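Long-range contact in probable ATP-dependent kinase TDA10 (Saccharomyces cerevisiae, PDB 1ODF), which is probably an ATP-dependent kinase of the GLYK family whose substrate is not yet known, structurally close to bacterial pantothenate kinase: residues I214-H226 with D238-Y252. Sequence-based numbering, arbitrary orientation.
Sequences INNVYGWRLQQEH and DEQVHAFVDRYMPSY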
ATOM      1  N   ILE A 214     -11.287   8.974  10.634  1.00 51.92           N
ATOM      2  CA  ILE A 214     -11.039   7.641  10.111  1.00 54.27           C
ATOM      3  C   ILE A 214     -12.314   6.856   9.789  1.00 56.69           C
ATOM      4  O   ILE A 214     -12.283   5.896   9.011  1.00 56.44           O
ATOM      5  CB  ILE A 214     -10.156   6.813  11.076  1.00 52.43           C
ATOM      6  CG1 ILE A 214      -9.531   5.643  10.312  1.00 53.01           C
ATOM      7  CG2 ILE A 214     -10.980   6.298  12.247  1.00 52.09           C
ATOM      8  CD1 ILE A 214      -8.695   6.074   9.098  1.00 48.72           C
ATOM      9  N   ASN A 215     -13.435   7.259  10.379  1.00 57.12           N
ATOM     10  CA  ASN A 215     -14.684   6.565  10.111  1.00 56.85           C
ATOM     11  C   ASN A 215     -15.189   6.915   8.719  1.00 55.28           C
ATOM     12  O   ASN A 215     -16.224   6.420   8.274  1.00 55.22           O
ATOM     13  CB  ASN A 215     -15.728   6.892  11.184  1.00 56.78           C
ATOM     14  CG  ASN A 215     -15.439   6.191  12.499  1.00 57.62           C
ATOM     15  OD1 ASN A 215     -15.199   4.981  12.530  1.00 57.90           O
ATOM     16  ND2 ASN A 215     -15.465   6.943  13.594  1.00 60.36           N
ATOM     17  N   ASN A 216     -14.439   7.765   8.028  1.00 54.23           N
ATOM     18  CA  ASN A 216     -14.793   8.138   6.667  1.00 52.75           C
ATOM     19  C   ASN A 216     -14.663   6.881   5.821  1.00 51.84           C
ATOM     20  O   ASN A 216     -15.314   6.741   4.785  1.00 52.11           O
ATOM     21  CB  ASN A 216     -13.840   9.213   6.133  1.00 53.97           C
ATOM     22  CG  ASN A 216     -14.111  10.583   6.729  1.00 54.62           C
ATOM     23  OD1 ASN A 216     -13.449  11.566   6.387  1.00 54.41           O
ATOM     24  ND2 ASN A 216     -15.090  10.653   7.621  1.00 52.93           N
ATOM     25  N   VAL A 217     -13.815   5.965   6.278  1.00 49.61           N
ATOM     26  CA  VAL A 217     -13.585   4.716   5.571  1.00 48.95           C
ATOM     27  C   VAL A 217     -14.882   3.921   5.416  1.00 47.70           C
ATOM     28  O   VAL A 217     -15.136   3.366   4.350  1.00 46.09           O
ATOM     29  CB  VAL A 217     -12.508   3.856   6.290  1.00 48.00           C
ATOM     30  CG1 VAL A 217     -12.399   2.482   5.637  1.00 49.42           C
ATOM     31  CG2 VAL A 217     -11.162   4.562   6.218  1.00 47.69           C
ATOM     32  N   TYR A 218     -15.696   3.863   6.467  1.00 47.52           N
ATOM     33  CA  TYR A 218     -16.965   3.140   6.379  1.00 47.29           C
ATOM     34  C   TYR A 218     -17.790   3.793   5.283  1.00 48.21           C
ATOM     35  O   TYR A 218     -18.287   3.123   4.373  1.00 47.12           O
ATOM     36  CB  TYR A 218     -17.752   3.209   7.691  1.00 46.52           C
ATOM     37  CG  TYR A 218     -17.179   2.381   8.815  1.00 46.70           C
ATOM     38  CD1 TYR A 218     -16.336   2.953   9.771  1.00 48.07           C
ATOM     39  CD2 TYR A 218     -17.479   1.023   8.927  1.00 45.46           C
ATOM     40  CE1 TYR A 218     -15.811   2.193  10.811  1.00 46.78           C
ATOM     41  CE2 TYR A 218     -16.958   0.250   9.962  1.00 45.91           C
ATOM     42  CZ  TYR A 218     -16.125   0.842  10.900  1.00 46.25           C
ATOM     43  OH  TYR A 218     -15.591   0.087  11.917  1.00 45.51           O
ATOM     44  N   GLY A 219     -17.919   5.112   5.376  1.00 48.51           N
ATOM     45  CA  GLY A 219     -18.680   5.853   4.391  1.00 49.53           C
ATOM     46  C   GLY A 219     -18.252   5.566   2.968  1.00 50.46           C
ATOM     47  O   GLY A 219     -19.077   5.219   2.126  1.00 51.20           O
ATOM     48  N   TRP A 220     -16.958   5.701   2.698  1.00 50.98           N
ATOM     49  CA  TRP A 220     -16.432   5.466   1.360  1.00 51.48           C
ATOM     50  C   TRP A 220     -16.726   4.070   0.817  1.00 51.50           C
ATOM     51  O   TRP A 220     -16.975   3.905  -0.375  1.00 49.94           O
ATOM     52  CB  TRP A 220     -14.925   5.718   1.337  1.00 52.74           C
ATOM     53  CG  TRP A 220     -14.538   7.126   1.677  1.00 53.45           C
ATOM     54  CD1 TRP A 220     -15.270   8.255   1.448  1.00 54.38           C
ATOM     55  CD2 TRP A 220     -13.293   7.563   2.238  1.00 53.77           C
ATOM     56  NE1 TRP A 220     -14.559   9.368   1.824  1.00 54.45           N
ATOM     57  CE2 TRP A 220     -13.342   8.973   2.313  1.00 53.76           C
ATOM     58  CE3 TRP A 220     -12.141   6.901   2.681  1.00 53.59           C
ATOM     59  CZ2 TRP A 220     -12.281   9.734   2.813  1.00 53.48           C
ATOM     60  CZ3 TRP A 220     -11.086   7.660   3.180  1.00 53.80           C
ATOM     61  CH2 TRP A 220     -11.166   9.063   3.240  1.00 52.80           C
ATOM     62  N   ARG A 221     -16.697   3.059   1.677  1.00 52.25           N
ATOM     63  CA  ARG A 221     -16.975   1.710   1.202  1.00 55.05           C
ATOM     64  C   ARG A 221     -18.481   1.453   1.064  1.00 55.87           C
ATOM     65  O   ARG A 221     -18.903   0.646   0.233  1.00 56.25           O
ATOM     66  CB  ARG A 221     -16.344   0.665   2.123  1.00 55.72           C
ATOM     67  CG  ARG A 221     -16.419  -0.749   1.549  1.00 59.48           C
ATOM     68  CD  ARG A 221     -15.861  -0.790   0.120  1.00 60.95           C
ATOM     69  NE  ARG A 221     -16.274  -1.996  -0.595  1.00 64.79           N
ATOM     70  CZ  ARG A 221     -15.619  -3.154  -0.573  1.00 65.87           C
ATOM     71  NH1 ARG A 221     -16.088  -4.191  -1.255  1.00 66.73           N
ATOM     72  NH2 ARG A 221     -14.488  -3.272   0.107  1.00 66.94           N
ATOM     73  N   LEU A 222     -19.285   2.137   1.875  1.00 56.03           N
ATOM     74  CA  LEU A 222     -20.737   1.990   1.805  1.00 57.06           C
ATOM     75  C   LEU A 222     -21.196   2.541   0.463  1.00 58.45           C
ATOM     76  O   LEU A 222     -22.086   1.983  -0.182  1.00 58.88           O
ATOM     77  CB  LEU A 222     -21.420   2.764   2.939  1.00 55.63           C
ATOM     78  CG  LEU A 222     -21.476   2.074   4.306  1.00 56.93           C
ATOM     79  CD1 LEU A 222     -21.695   3.108   5.406  1.00 57.13           C
ATOM     80  CD2 LEU A 222     -22.582   1.026   4.307  1.00 55.52           C
ATOM     81  N   GLN A 223     -20.573   3.639   0.047  1.00 58.71           N
ATOM     82  CA  GLN A 223     -20.901   4.267  -1.219  1.00 59.60           C
ATOM     83  C   GLN A 223     -20.577   3.311  -2.357  1.00 59.61           C
ATOM     84  O   GLN A 223     -21.441   2.990  -3.173  1.00 59.60           O
ATOM     85  CB  GLN A 223     -20.101   5.557  -1.394  1.00 61.95           C
ATOM     86  CG  GLN A 223     -20.158   6.137  -2.804  1.00 67.40           C
ATOM     87  CD  GLN A 223     -19.058   7.160  -3.074  1.00 71.22           C
ATOM     88  OE1 GLN A 223     -18.862   7.593  -4.216  1.00 72.85           O
ATOM     89  NE2 GLN A 223     -18.334   7.551  -2.025  1.00 71.74           N
ATOM     90  N   GLN A 224     -19.328   2.857  -2.393  1.00 59.47           N
ATOM     91  CA  GLN A 224     -18.851   1.949  -3.431  1.00 59.72           C
ATOM     92  C   GLN A 224     -19.767   0.737  -3.631  1.00 58.35           C
ATOM     93  O   GLN A 224     -20.119   0.390  -4.760  1.00 57.43           O
ATOM     94  CB  GLN A 224     -17.433   1.476  -3.087  1.00 61.25           C
ATOM     95  CG  GLN A 224     -16.740   0.705  -4.200  1.00 64.55           C
ATOM     96  CD  GLN A 224     -15.352   0.207  -3.808  1.00 67.07           C
ATOM     97  OE1 GLN A 224     -15.204  -0.678  -2.960  1.00 66.83           O
ATOM     98  NE2 GLN A 224     -14.327   0.779  -4.428  1.00 68.06           N
ATOM     99  N   GLU A 225     -20.155   0.105  -2.529  1.00 57.07           N
ATOM    100  CA  GLU A 225     -21.004  -1.077  -2.578  1.00 56.56           C
ATOM    101  C   GLU A 225     -22.436  -0.795  -3.056  1.00 56.06           C
ATOM    102  O   GLU A 225     -23.048  -1.624  -3.734  1.00 54.06           O
ATOM    103  CB  GLU A 225     -21.041  -1.743  -1.200  1.00 57.92           C
ATOM    104  CG  GLU A 225     -21.296  -3.241  -1.252  1.00 60.52           C
ATOM    105  CD  GLU A 225     -20.086  -4.019  -1.748  1.00 61.97           C
ATOM    106  OE1 GLU A 225     -19.315  -3.481  -2.574  1.00 62.57           O
ATOM    107  OE2 GLU A 225     -19.914  -5.178  -1.318  1.00 63.84           O
ATOM    108  N   HIS A 226     -22.970   0.367  -2.693  1.00 55.31           N
ATOM    109  CA  HIS A 226     -24.324   0.740  -3.094  1.00 53.57           C
ATOM    110  C   HIS A 226     -24.393   0.892  -4.608  1.00 52.79           C
ATOM    111  O   HIS A 226     -25.399   0.546  -5.240  1.00 51.43           O
ATOM    112  CB  HIS A 226     -24.743   2.053  -2.419  1.00 53.15           C
ATOM    113  CG  HIS A 226     -25.095   1.905  -0.971  1.00 53.95           C
ATOM    114  ND1 HIS A 226     -25.356   2.986  -0.154  1.00 54.52           N
ATOM    115  CD2 HIS A 226     -25.232   0.804  -0.193  1.00 53.52           C
ATOM    116  CE1 HIS A 226     -25.638   2.555   1.064  1.00 53.71           C
ATOM    117  NE2 HIS A 226     -25.569   1.236   1.068  1.00 52.63           N
ATOM    118  N   ASP A 238     -25.185  -3.537   4.210  1.00 55.17           N
ATOM    119  CA  ASP A 238     -24.488  -2.540   5.007  1.00 56.46           C
ATOM    120  C   ASP A 238     -23.833  -3.210   6.210  1.00 56.54           C
ATOM    121  O   ASP A 238     -22.706  -2.881   6.578  1.00 55.71           O
ATOM    122  CB  ASP A 238     -25.449  -1.446   5.477  1.00 55.62           C
ATOM    123  CG  ASP A 238     -26.129  -0.733   4.322  1.00 56.87           C
ATOM    124  OD1 ASP A 238     -25.510  -0.601   3.240  1.00 55.89           O
ATOM    125  OD2 ASP A 238     -27.282  -0.290   4.503  1.00 58.42           O
ATOM    126  N   GLU A 239     -24.544  -4.162   6.807  1.00 57.61           N
ATOM    127  CA  GLU A 239     -24.032  -4.882   7.964  1.00 59.72           C
ATOM    128  C   GLU A 239     -22.724  -5.583   7.609  1.00 59.77           C
ATOM    129  O   GLU A 239     -21.773  -5.586   8.395  1.00 58.34           O
ATOM    130  CB  GLU A 239     -25.065  -5.910   8.448  1.00 61.74           C
ATOM    131  CG  GLU A 239     -24.626  -6.743   9.656  1.00 65.93           C
ATOM    132  CD  GLU A 239     -25.764  -7.564  10.257  1.00 68.57           C
ATOM    133  OE1 GLU A 239     -26.417  -8.323   9.512  1.00 70.93           O
ATOM    134  OE2 GLU A 239     -26.004  -7.456  11.481  1.00 69.43           O
ATOM    135  N   GLN A 240     -22.683  -6.170   6.416  1.00 59.95           N
ATOM    136  CA  GLN A 240     -21.498  -6.882   5.955  1.00 59.75           C
ATOM    137  C   GLN A 240     -20.377  -5.910   5.639  1.00 57.86           C
ATOM    138  O   GLN A 240     -19.208  -6.199   5.892  1.00 57.11           O
ATOM    139  CB  GLN A 240     -21.816  -7.707   4.707  1.00 60.91           C
ATOM    140  CG  GLN A 240     -22.946  -8.691   4.891  1.00 63.00           C
ATOM    141  CD  GLN A 240     -23.073  -9.637   3.722  1.00 64.28           C
ATOM    142  OE1 GLN A 240     -23.045  -9.217   2.561  1.00 64.10           O
ATOM    143  NE2 GLN A 240     -23.218 -10.926   4.016  1.00 63.45           N
ATOM    144  N   VAL A 241     -20.738  -4.763   5.071  1.00 56.09           N
ATOM    145  CA  VAL A 241     -19.741  -3.757   4.740  1.00 53.96           C
ATOM    146  C   VAL A 241     -19.093  -3.306   6.040  1.00 52.67           C
ATOM    147  O   VAL A 241     -17.891  -3.057   6.089  1.00 52.42           O
ATOM    148  CB  VAL A 241     -20.371  -2.552   4.006  1.00 52.36           C
ATOM    149  CG1 VAL A 241     -19.347  -1.442   3.831  1.00 50.66           C
ATOM    150  CG2 VAL A 241     -20.875  -2.995   2.646  1.00 50.91           C
ATOM    151  N   HIS A 242     -19.888  -3.217   7.099  1.00 51.44           N
ATOM    152  CA  HIS A 242     -19.349  -2.818   8.389  1.00 51.38           C
ATOM    153  C   HIS A 242     -18.425  -3.902   8.903  1.00 49.53           C
ATOM    154  O   HIS A 242     -17.368  -3.619   9.458  1.00 48.87           O
ATOM    155  CB  HIS A 242     -20.465  -2.568   9.406  1.00 51.80           C
ATOM    156  CG  HIS A 242     -20.850  -1.128   9.518  1.00 55.50           C
ATOM    157  ND1 HIS A 242     -21.558  -0.469   8.536  1.00 57.92           N
ATOM    158  CD2 HIS A 242     -20.555  -0.200  10.459  1.00 55.94           C
ATOM    159  CE1 HIS A 242     -21.681   0.805   8.864  1.00 58.27           C
ATOM    160  NE2 HIS A 242     -21.079   0.995  10.025  1.00 58.07           N
ATOM    161  N   ALA A 243     -18.834  -5.148   8.709  1.00 47.42           N
ATOM    162  CA  ALA A 243     -18.045  -6.283   9.152  1.00 46.76           C
ATOM    163  C   ALA A 243     -16.735  -6.308   8.375  1.00 45.37           C
ATOM    164  O   ALA A 243     -15.681  -6.641   8.922  1.00 45.00           O
ATOM    165  CB  ALA A 243     -18.825  -7.584   8.930  1.00 47.45           C
ATOM    166  N   PHE A 244     -16.813  -5.953   7.098  1.00 43.17           N
ATOM    167  CA  PHE A 244     -15.637  -5.923   6.242  1.00 42.82           C
ATOM    168  C   PHE A 244     -14.646  -4.885   6.756  1.00 43.25           C
ATOM    169  O   PHE A 244     -13.489  -5.208   7.023  1.00 41.40           O
ATOM    170  CB  PHE A 244     -16.019  -5.575   4.798  1.00 40.90           C
ATOM    171  CG  PHE A 244     -14.834  -5.470   3.868  1.00 40.88           C
ATOM    172  CD1 PHE A 244     -14.251  -6.614   3.324  1.00 40.58           C
ATOM    173  CD2 PHE A 244     -14.269  -4.226   3.572  1.00 39.47           C
ATOM    174  CE1 PHE A 244     -13.119  -6.520   2.497  1.00 37.71           C
ATOM    175  CE2 PHE A 244     -13.142  -4.127   2.753  1.00 37.94           C
ATOM    176  CZ  PHE A 244     -12.567  -5.279   2.215  1.00 36.56           C
ATOM    177  N   VAL A 245     -15.112  -3.644   6.894  1.00 42.93           N
ATOM    178  CA  VAL A 245     -14.269  -2.549   7.358  1.00 43.31           C
ATOM    179  C   VAL A 245     -13.742  -2.778   8.773  1.00 44.99           C
ATOM    180  O   VAL A 245     -12.599  -2.440   9.072  1.00 45.39           O
ATOM    181  CB  VAL A 245     -15.028  -1.196   7.286  1.00 42.48           C
ATOM    182  CG1 VAL A 245     -14.132  -0.051   7.753  1.00 38.58           C
ATOM    183  CG2 VAL A 245     -15.488  -0.944   5.857  1.00 40.03           C
ATOM    184  N   ASP A 246     -14.567  -3.362   9.635  1.00 45.24           N
ATOM    185  CA  ASP A 246     -14.163  -3.635  11.010  1.00 46.59           C
ATOM    186  C   ASP A 246     -12.874  -4.452  11.052  1.00 46.79           C
ATOM    187  O   ASP A 246     -12.126  -4.399  12.026  1.00 45.25           O
ATOM    188  CB  ASP A 246     -15.276  -4.389  11.757  1.00 47.02           C
ATOM    189  CG  ASP A 246     -16.410  -3.471  12.214  1.00 49.40           C
ATOM    190  OD1 ASP A 246     -17.448  -3.979  12.690  1.00 51.51           O
ATOM    191  OD2 ASP A 246     -16.266  -2.240  12.103  1.00 50.45           O
ATOM    192  N   ARG A 247     -12.623  -5.218   9.994  1.00 46.56           N
ATOM    193  CA  ARG A 247     -11.418  -6.034   9.919  1.00 47.93           C
ATOM    194  C   ARG A 247     -10.159  -5.171   9.815  1.00 47.36           C
ATOM    195  O   ARG A 247      -9.084  -5.583  10.242  1.00 48.35           O
ATOM    196  CB  ARG A 247     -11.487  -6.969   8.709  1.00 48.73           C
ATOM    197  CG  ARG A 247     -12.266  -8.248   8.940  1.00 51.22           C
ATOM    198  CD  ARG A 247     -12.785  -8.821   7.626  1.00 55.52           C
ATOM    199  NE  ARG A 247     -11.747  -8.999   6.606  1.00 57.57           N
ATOM    200  CZ  ARG A 247     -10.811  -9.946   6.629  1.00 57.74           C
ATOM    201  NH1 ARG A 247     -10.764 -10.821   7.631  1.00 56.09           N
ATOM    202  NH2 ARG A 247      -9.935 -10.030   5.632  1.00 55.42           N
ATOM    203  N   TYR A 248     -10.299  -3.972   9.258  1.00 44.92           N
ATOM    204  CA  TYR A 248      -9.163  -3.074   9.080  1.00 46.24           C
ATOM    205  C   TYR A 248      -9.008  -2.002  10.161  1.00 45.46           C
ATOM    206  O   TYR A 248      -7.902  -1.535  10.420  1.00 44.67           O
ATOM    207  CB  TYR A 248      -9.260  -2.401   7.713  1.00 44.67           C
ATOM    208  CG  TYR A 248      -9.182  -3.367   6.557  1.00 47.11           C
ATOM    209  CD1 TYR A 248      -7.981  -3.582   5.885  1.00 47.48           C
ATOM    210  CD2 TYR A 248     -10.314  -4.067   6.128  1.00 48.16           C
ATOM    211  CE1 TYR A 248      -7.903  -4.469   4.808  1.00 49.37           C
ATOM    212  CE2 TYR A 248     -10.249  -4.957   5.057  1.00 48.27           C
ATOM    213  CZ  TYR A 248      -9.041  -5.153   4.399  1.00 50.08           C
ATOM    214  OH  TYR A 248      -8.965  -6.030   3.337  1.00 51.26           O
ATOM    215  N   MET A 249     -10.116  -1.615  10.785  1.00 44.69           N
ATOM    216  CA  MET A 249     -10.092  -0.593  11.827  1.00 45.39           C
ATOM    217  C   MET A 249      -9.064  -0.786  12.946  1.00 43.08           C
ATOM    218  O   MET A 249      -8.461   0.183  13.406  1.00 42.11           O
ATOM    219  CB  MET A 249     -11.483  -0.444  12.440  1.00 48.60           C
ATOM    220  CG  MET A 249     -12.397   0.460  11.649  1.00 48.95           C
ATOM    221  SD  MET A 249     -11.732   2.125  11.602  1.00 54.12           S
ATOM    222  CE  MET A 249     -11.868   2.458   9.861  1.00 50.88           C
ATOM    223  N   PRO A 250      -8.868  -2.031  13.419  1.00 42.45           N
ATOM    224  CA  PRO A 250      -7.879  -2.218  14.491  1.00 40.94           C
ATOM    225  C   PRO A 250      -6.492  -1.734  14.044  1.00 40.58           C
ATOM    226  O   PRO A 250      -5.794  -1.031  14.783  1.00 38.82           O
ATOM    227  CB  PRO A 250      -7.925  -3.722  14.744  1.00 40.50           C
ATOM    228  CG  PRO A 250      -9.367  -4.060  14.439  1.00 40.56           C
ATOM    229  CD  PRO A 250      -9.626  -3.273  13.176  1.00 40.16           C
ATOM    230  N   SER A 251      -6.110  -2.102  12.825  1.00 37.75           N
ATOM    231  CA  SER A 251      -4.820  -1.688  12.279  1.00 36.58           C
ATOM    232  C   SER A 251      -4.718  -0.167  12.229  1.00 36.59           C
ATOM    233  O   SER A 251      -3.711   0.409  12.625  1.00 35.92           O
ATOM    234  CB  SER A 251      -4.632  -2.258  10.877  1.00 32.86           C
ATOM    235  OG  SER A 251      -4.488  -3.660  10.933  1.00 31.49           O
ATOM    236  N   TYR A 252      -5.772   0.475  11.733  1.00 37.53           N
ATOM    237  CA  TYR A 252      -5.804   1.929  11.636  1.00 37.46           C
ATOM    238  C   TYR A 252      -5.587   2.564  13.003  1.00 35.98           C
ATOM    239  O   TYR A 252      -4.717   3.421  13.164  1.00 33.84           O
ATOM    240  CB  TYR A 252      -7.151   2.398  11.051  1.00 38.92           C
ATOM    241  CG  TYR A 252      -7.268   2.221   9.551  1.00 42.05           C
ATOM    242  CD1 TYR A 252      -8.401   1.635   8.979  1.00 40.77           C
ATOM    243  CD2 TYR A 252      -6.236   2.625   8.701  1.00 43.17           C
ATOM    244  CE1 TYR A 252      -8.495   1.452   7.594  1.00 42.19           C
ATOM    245  CE2 TYR A 252      -6.324   2.447   7.316  1.00 42.50           C
ATOM    246  CZ  TYR A 252      -7.449   1.860   6.770  1.00 43.65           C
ATOM    247  OH  TYR A 252      -7.513   1.660   5.402  1.00 44.90           O
TER
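Tyr-218 enters as a knob into a hole formed by His-242, Val-245 and Asp-246 together with Met-249 at the start of the next helix, and shows how one aromatic side chain can organise a helix-helix contact. Val-245 CG1 lies over one face of the phenol, 3.7 Å from the centroid of the Tyr-218 ring, as a CH-pi contact. The His-242 imidazole forms an offset stack with the phenol, their planes 26° apart. Tyr-218 OH donates to Asp-246 OD2, which sits at the ring edge with its carboxylate turned steeply to the phenol plane; the modelled 2.4 Å is very short and its exact value doubtful. With an alanine here, a gap would probably open between His-242 and Val-245, and Asp-246 would lose this hydroxyl donor.

Along the same interface, Val-241 CG1 packs 3.8 Å from Arg-221 CG, while its CG2 meets Glu-225 CG. With CG anti to the backbone N (chi1 -171°) and a bend at chi2, Arg-221 carries its guanidinium over the face of Phe-244. In this cation-pi contact Arg-221 CZ is 4.7 Å from the Phe-244 ring centroid. A long salt bridge joins Arg-221 to Glu-225, whose OE2 accepts from Met-236 N. At one end, His-226 NE2 donates almost straight to the syn side of Asp-238 OD1, 2.8 Å away. At the other, Met-249 CE touches Val-217 CB, and Ile-214 CD1 rests over the Tyr-252 ring.

Segments 216-226 and 238-246 cross at 134°, nearer antiparallel than parallel, a helix-helix packing of successive helices. The chain continues into helix 249-262, where Tyr-252 OH is hydrogen-bonded to OE1 of Gln-40, a predicted ATP-binding residue of this kinase's P-loop.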